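Local coordinates for protein gamma-glutamyltranspeptidase (Streptomyces lincolnensis, PDB 6J3A) that probably acts as an LmbA-like gamma-glutamyltranspeptidase of the N-terminal nucleophile (Ntn) hydrolase clan, a family that cleaves gamma-glutamyl amide bonds and transfers the gamma-glutamyl group, at residues L64-P67 against E71-V74; A114-L119 against K125-V130; N266-C271 against L515-R520. All coordinates share one frame; numbering follows the deposited sequence.

Interaction 1 (L64-P67 against E71-V74); sequences LLAP and EVRV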
# COMPACT_ATOMS: atom_id res chain seq x y z
N LEU A 64 -16.50 13.94 9.91
CA LEU A 64 -16.23 13.84 11.34
C LEU A 64 -14.82 14.32 11.60
O LEU A 64 -13.87 13.73 11.09
CB LEU A 64 -16.35 12.41 11.82
CG LEU A 64 -17.74 11.95 12.22
CD1 LEU A 64 -17.77 10.44 12.32
CD2 LEU A 64 -18.14 12.57 13.55
N LEU A 65 -14.67 15.34 12.42
CA LEU A 65 -13.35 15.86 12.76
C LEU A 65 -13.09 15.70 14.26
O LEU A 65 -14.00 15.78 15.08
CB LEU A 65 -13.18 17.31 12.30
CG LEU A 65 -14.26 18.36 12.58
CD1 LEU A 65 -13.65 19.76 12.57
CD2 LEU A 65 -15.42 18.31 11.59
N ALA A 66 -11.83 15.44 14.59
CA ALA A 66 -11.39 15.28 15.97
C ALA A 66 -10.05 15.98 16.11
O ALA A 66 -9.01 15.32 16.11
CB ALA A 66 -11.25 13.81 16.31
N PRO A 67 -10.06 17.34 16.20
CA PRO A 67 -8.81 18.12 16.37
C PRO A 67 -8.05 17.71 17.64
O PRO A 67 -8.67 17.37 18.64
CB PRO A 67 -9.29 19.58 16.45
CG PRO A 67 -10.72 19.58 16.05
CD PRO A 67 -11.25 18.20 16.32
N GLU A 71 -12.95 18.93 20.94
CA GLU A 71 -14.16 18.10 20.83
C GLU A 71 -14.36 17.48 19.44
O GLU A 71 -14.14 18.14 18.41
CB GLU A 71 -15.41 18.94 21.14
CG GLU A 71 -15.81 19.01 22.61
CD GLU A 71 -16.96 19.99 22.84
OE1 GLU A 71 -17.01 20.58 23.95
OE2 GLU A 71 -17.81 20.18 21.93
N VAL A 72 -14.83 16.23 19.44
CA VAL A 72 -15.29 15.58 18.23
C VAL A 72 -16.54 16.31 17.71
O VAL A 72 -17.52 16.50 18.43
CB VAL A 72 -15.57 14.08 18.44
CG1 VAL A 72 -16.15 13.43 17.18
CG2 VAL A 72 -14.28 13.36 18.78
N ARG A 73 -16.48 16.70 16.44
CA ARG A 73 -17.41 17.65 15.86
C ARG A 73 -17.78 17.14 14.46
O ARG A 73 -16.94 16.56 13.77
CB ARG A 73 -16.71 19.02 15.82
CG ARG A 73 -17.61 20.24 15.79
CD ARG A 73 -18.27 20.53 17.13
NE ARG A 73 -19.14 21.70 17.01
CZ ARG A 73 -20.35 21.86 17.55
NH1 ARG A 73 -20.91 20.92 18.31
NH2 ARG A 73 -21.01 22.99 17.33
N VAL A 74 -19.04 17.31 14.08
CA VAL A 74 -19.57 16.93 12.76
C VAL A 74 -19.71 18.18 11.90
O VAL A 74 -20.23 19.19 12.36
CB VAL A 74 -20.96 16.25 12.87
CG1 VAL A 74 -21.62 16.08 11.51
CG2 VAL A 74 -20.85 14.89 13.53
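A beta hairpin joins Leu64 and Leu65, at the end of strand 61-66, to Arg73 and Val74, at the start of strand 73-77. Leu65 and Arg73 form its antiparallel hydrogen-bonded pair: Leu65 N reaches Arg73 O at 2.9 Å with an almost straight N-H...O angle of 174°, and Arg73 N returns to Leu65 O at 3.0 Å. Leu65 O also receives a CA-H...O contact from Val72 CA at 3.4 Å, just where the strand gives way to the turn. Next along the ladder, Leu64 and Val74 make the non-hydrogen-bonded pair. Their side chains cross at a slant, Leu64 CD2 meeting Val74 CG2 at 3.6 Å, and on this face Ala66 CB meets Val72 CG2 at 3.9 Å. On the face that carries Leu65 and Arg73, the two side chains start off side by side. Leu65 CG is wedged between its own N and carbonyl carbon (chi1 47°), which lays CD2 over the partner strand 3.2 Å from Arg73 O, while the arginine bends at chi2 and its guanidinium leads away. Tyr37 of helix 36-50 packs against Leu65. The two reciprocal bonds thus set the register, with apolar packing on the Leu64/Val74 face and C-H groups against the bonded carbonyl oxygens.

Interaction 2 (A114-L119 against K125-V130); sequences AWMLLL and KPLADV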
# COMPACT_ATOMS: atom_id res chain seq x y z
N ALA A 114 -18.97 22.44 2.33
CA ALA A 114 -18.42 21.69 3.45
C ALA A 114 -16.90 21.64 3.44
O ALA A 114 -16.27 21.92 4.45
CB ALA A 114 -18.99 20.29 3.48
N TRP A 115 -16.30 21.30 2.30
CA TRP A 115 -14.84 21.27 2.18
C TRP A 115 -14.22 22.66 2.29
O TRP A 115 -13.10 22.82 2.78
CB TRP A 115 -14.41 20.62 0.86
CG TRP A 115 -14.72 19.15 0.75
CD1 TRP A 115 -15.51 18.54 -0.19
CD2 TRP A 115 -14.25 18.11 1.62
NE1 TRP A 115 -15.56 17.18 0.04
CE2 TRP A 115 -14.80 16.90 1.14
CE3 TRP A 115 -13.43 18.09 2.74
CZ2 TRP A 115 -14.54 15.68 1.75
CZ3 TRP A 115 -13.17 16.87 3.35
CH2 TRP A 115 -13.73 15.68 2.86
N MET A 116 -14.96 23.67 1.84
CA MET A 116 -14.52 25.06 1.96
C MET A 116 -14.53 25.47 3.41
O MET A 116 -13.62 26.15 3.86
CB MET A 116 -15.41 26.01 1.15
CG MET A 116 -15.22 25.97 -0.36
SD MET A 116 -13.51 25.96 -0.93
CE MET A 116 -13.28 24.19 -1.14
N LEU A 117 -15.57 25.08 4.14
CA LEU A 117 -15.65 25.38 5.57
C LEU A 117 -14.51 24.73 6.33
O LEU A 117 -13.86 25.38 7.15
CB LEU A 117 -16.98 24.92 6.18
CG LEU A 117 -18.04 25.99 6.51
CD1 LEU A 117 -19.15 25.34 7.33
CD2 LEU A 117 -17.51 27.19 7.28
N LEU A 118 -14.28 23.46 6.04
CA LEU A 118 -13.19 22.72 6.66
C LEU A 118 -11.85 23.42 6.44
O LEU A 118 -11.13 23.71 7.38
CB LEU A 118 -13.14 21.28 6.13
CG LEU A 118 -12.25 20.33 6.95
CD1 LEU A 118 -12.81 20.06 8.34
CD2 LEU A 118 -12.08 19.02 6.21
N LEU A 119 -11.55 23.71 5.18
CA LEU A 119 -10.34 24.42 4.83
C LEU A 119 -10.23 25.76 5.56
O LEU A 119 -9.18 26.10 6.09
CB LEU A 119 -10.25 24.62 3.31
CG LEU A 119 -8.89 24.96 2.70
CD1 LEU A 119 -7.83 23.91 3.03
CD2 LEU A 119 -8.99 25.12 1.20
N LYS A 125 -3.58 25.75 4.54
CA LYS A 125 -3.13 25.97 3.17
C LYS A 125 -4.17 26.71 2.32
O LYS A 125 -5.37 26.62 2.60
CB LYS A 125 -2.78 24.64 2.50
CG LYS A 125 -1.61 23.93 3.18
CD LYS A 125 -0.98 22.86 2.30
CE LYS A 125 0.31 23.34 1.67
NZ LYS A 125 1.42 23.41 2.67
N PRO A 126 -3.72 27.44 1.28
CA PRO A 126 -4.68 28.07 0.37
C PRO A 126 -5.37 27.06 -0.56
O PRO A 126 -4.86 25.96 -0.78
CB PRO A 126 -3.83 29.05 -0.46
CG PRO A 126 -2.46 29.03 0.14
CD PRO A 126 -2.33 27.72 0.86
N LEU A 127 -6.50 27.48 -1.10
CA LEU A 127 -7.31 26.66 -1.98
C LEU A 127 -6.49 26.12 -3.13
O LEU A 127 -6.57 24.94 -3.47
CB LEU A 127 -8.47 27.49 -2.56
CG LEU A 127 -9.88 26.88 -2.61
CD1 LEU A 127 -10.63 27.45 -3.81
CD2 LEU A 127 -9.91 25.36 -2.64
N ALA A 128 -5.70 27.02 -3.72
CA ALA A 128 -4.82 26.70 -4.85
C ALA A 128 -3.90 25.50 -4.57
O ALA A 128 -3.88 24.55 -5.35
CB ALA A 128 -4.00 27.92 -5.23
N ASP A 129 -3.17 25.55 -3.46
CA ASP A 129 -2.20 24.49 -3.13
C ASP A 129 -2.88 23.15 -2.85
O ASP A 129 -2.33 22.09 -3.14
CB ASP A 129 -1.33 24.88 -1.92
CG ASP A 129 -0.52 26.18 -2.14
OD1 ASP A 129 -0.67 26.84 -3.19
OD2 ASP A 129 0.27 26.55 -1.24
N VAL A 130 -4.08 23.21 -2.28
CA VAL A 130 -4.75 22.01 -1.85
C VAL A 130 -5.51 21.37 -2.99
O VAL A 130 -5.67 20.16 -3.02
CB VAL A 130 -5.59 22.25 -0.57
CG1 VAL A 130 -6.94 21.56 -0.60
CG2 VAL A 130 -4.81 21.77 0.64
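Leu119 reaches from helix 111-122 onto the first turn of helix 127-140 and carries most of the tight packing here. Its CG stands anti to the backbone N (chi1 -162°), and from there the two methyls divide the work: CD2 meets Leu127 CA at 3.9 Å and Leu127 CD2 at 4.0 Å, while CD1 lies 3.7 Å from Lys125 O. The Leu119 and Leu127 side chains cross at about a right angle. Met116, one helical turn earlier, also crosses Leu127 at about a right angle; its chain bends at chi2 and chi3, bringing CE to 3.9 Å from Leu127 CD2, with SD hardly farther off. Two consecutive helices joined by a short connection, 111-122 and 127-140, pack here in a helical layer, with Pro126 at the N-cap of the second and Ile209 of helix 205-217 packed against both Met116 and Leu119. Toward Val130 the fit slackens, since Leu119 CD1 comes no closer than 4.4 Å to Val130 CG2. The partly exposed side belongs to Lys125 and Pro126. There the lysine chain leads away from helix 111-122, and its NZ is hydrogen-bonded to Asp32 O.

Interaction 3 (N266-C271 against L515-R520); sequences NGWTVC and LAVALR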
# COMPACT_ATOMS: atom_id res chain seq x y z
N ASN A 266 -18.18 -0.62 26.18
CA ASN A 266 -17.03 -1.47 26.54
C ASN A 266 -15.67 -0.73 26.53
O ASN A 266 -14.68 -1.21 25.97
CB ASN A 266 -17.00 -2.68 25.60
CG ASN A 266 -15.89 -3.66 25.93
OD1 ASN A 266 -15.81 -4.17 27.04
ND2 ASN A 266 -15.02 -3.92 24.95
N GLY A 267 -15.66 0.46 27.12
CA GLY A 267 -14.45 1.30 27.18
C GLY A 267 -14.28 2.28 26.04
O GLY A 267 -13.49 3.23 26.15
N TRP A 268 -15.01 2.05 24.95
CA TRP A 268 -15.00 2.91 23.77
C TRP A 268 -16.21 3.83 23.70
O TRP A 268 -17.26 3.56 24.29
CB TRP A 268 -15.00 2.10 22.46
CG TRP A 268 -13.98 1.02 22.32
CD1 TRP A 268 -14.02 -0.22 22.89
CD2 TRP A 268 -12.80 1.04 21.50
NE1 TRP A 268 -12.93 -0.96 22.51
CE2 TRP A 268 -12.17 -0.21 21.66
CE3 TRP A 268 -12.21 2.00 20.68
CZ2 TRP A 268 -10.97 -0.52 21.02
CZ3 TRP A 268 -11.02 1.68 20.04
CH2 TRP A 268 -10.41 0.43 20.21
N THR A 269 -16.03 4.92 22.96
CA THR A 269 -17.12 5.77 22.50
C THR A 269 -17.04 5.81 20.99
O THR A 269 -15.99 6.14 20.45
CB THR A 269 -16.99 7.21 23.02
OG1 THR A 269 -16.84 7.19 24.45
CG2 THR A 269 -18.20 8.07 22.63
N VAL A 270 -18.13 5.50 20.31
CA VAL A 270 -18.20 5.66 18.86
C VAL A 270 -18.95 6.94 18.54
O VAL A 270 -20.01 7.19 19.10
CB VAL A 270 -18.91 4.48 18.19
CG1 VAL A 270 -18.81 4.62 16.68
CG2 VAL A 270 -18.27 3.17 18.64
N CYS A 271 -18.39 7.75 17.64
CA CYS A 271 -19.00 8.99 17.17
C CYS A 271 -19.49 8.85 15.74
O CYS A 271 -18.77 8.33 14.88
CB CYS A 271 -18.00 10.15 17.24
SG CYS A 271 -17.39 10.44 18.91
N LEU A 515 -16.11 -3.82 15.81
CA LEU A 515 -16.09 -4.92 16.79
C LEU A 515 -14.85 -5.81 16.62
O LEU A 515 -14.20 -6.20 17.61
CB LEU A 515 -17.37 -5.77 16.72
CG LEU A 515 -18.68 -5.11 17.19
CD1 LEU A 515 -19.84 -6.08 17.05
CD2 LEU A 515 -18.60 -4.62 18.62
N ALA A 516 -14.51 -6.12 15.38
CA ALA A 516 -13.29 -6.88 15.14
C ALA A 516 -12.07 -6.14 15.70
O ALA A 516 -11.26 -6.75 16.40
CB ALA A 516 -13.12 -7.16 13.66
N VAL A 517 -11.96 -4.84 15.45
CA VAL A 517 -10.84 -4.05 16.00
C VAL A 517 -10.76 -4.18 17.53
O VAL A 517 -9.69 -4.34 18.09
CB VAL A 517 -10.93 -2.55 15.63
CG1 VAL A 517 -9.82 -1.76 16.33
CG2 VAL A 517 -10.83 -2.34 14.13
N ALA A 518 -11.91 -4.09 18.19
CA ALA A 518 -11.97 -4.14 19.65
C ALA A 518 -11.79 -5.54 20.21
O ALA A 518 -11.30 -5.68 21.33
CB ALA A 518 -13.28 -3.56 20.12
N LEU A 519 -12.17 -6.56 19.44
CA LEU A 519 -12.10 -7.96 19.89
C LEU A 519 -10.88 -8.72 19.43
O LEU A 519 -10.51 -9.69 20.09
CB LEU A 519 -13.36 -8.72 19.45
CG LEU A 519 -14.69 -8.24 20.05
CD1 LEU A 519 -15.81 -9.17 19.60
CD2 LEU A 519 -14.66 -8.15 21.57
N ARG A 520 -10.26 -8.32 18.33
CA ARG A 520 -9.08 -9.03 17.82
C ARG A 520 -7.82 -8.68 18.62
O ARG A 520 -7.66 -7.55 19.09
CB ARG A 520 -8.85 -8.74 16.33
CG ARG A 520 -9.88 -9.38 15.41
CD ARG A 520 -9.70 -8.89 13.98
NE ARG A 520 -8.56 -9.54 13.33
CZ ARG A 520 -8.61 -10.67 12.62
NH1 ARG A 520 -9.76 -11.33 12.43
NH2 ARG A 520 -7.49 -11.16 12.09
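Trp268, at the start of strand 268-272, overlaps the methyl of Ala518 obliquely with its indole, near the C-terminal end of helix 506-519. The nearest approach is between Trp268 NE1 and Ala518 CB, 3.5 Å apart; Trp268 CE2 and CZ2 each lie 3.9 Å from the same CB, so the methyl lies nearest the NE1-CE2-CZ2 side of the indole. Farther round the six-membered ring, Trp268 CH2 is 4.5 Å from Val517 CG1, a looser touch one residue back along the helix. With CG swung to the side opposite the carbonyl carbon (chi1 -51°), the indole leaves the strand in the direction of the helix. The small alanine lets the ring come close to the helix backbone, Trp268 CZ2 standing 4.0 Å from Ala518 CA. This is plain apolar packing of an indole against a helix. Two other residues touch the indole: Phe514, one turn earlier on the helix, meets it edge-to-face, and Arg490 makes a cation-pi contact. The strand itself runs between 486-490 and 256-265, pairing Thr269 with Leu489 and Val270 with Tyr263, and Trp265 of strand 256-265 also packs on Ala518.

How the interactions relate
Interactions 1 and 3 meet directly: Leu64 CD1 lies 3.5 Å from Cys271 O, and Val72 CG1 is 3.7 Å from Cys271 SG, although the centres of the two contacts are about 18 Å apart. Strand 256-265 ties them further, since it pairs with 73-77 on one side and 268-272 on the other. Interaction 2 stands in the helical layer. Its centre is about 17 Å from that of interaction 1, nearest atoms about 4 Å apart without touching, and helix 36-50 bridges them, its Tyr37 packing on Leu65 and its Asp38 on Leu119. Interactions 2 and 3 are remote, about 32 Å between centres. Together the three sample the layered helix-and-strand architecture of the Ntn fold.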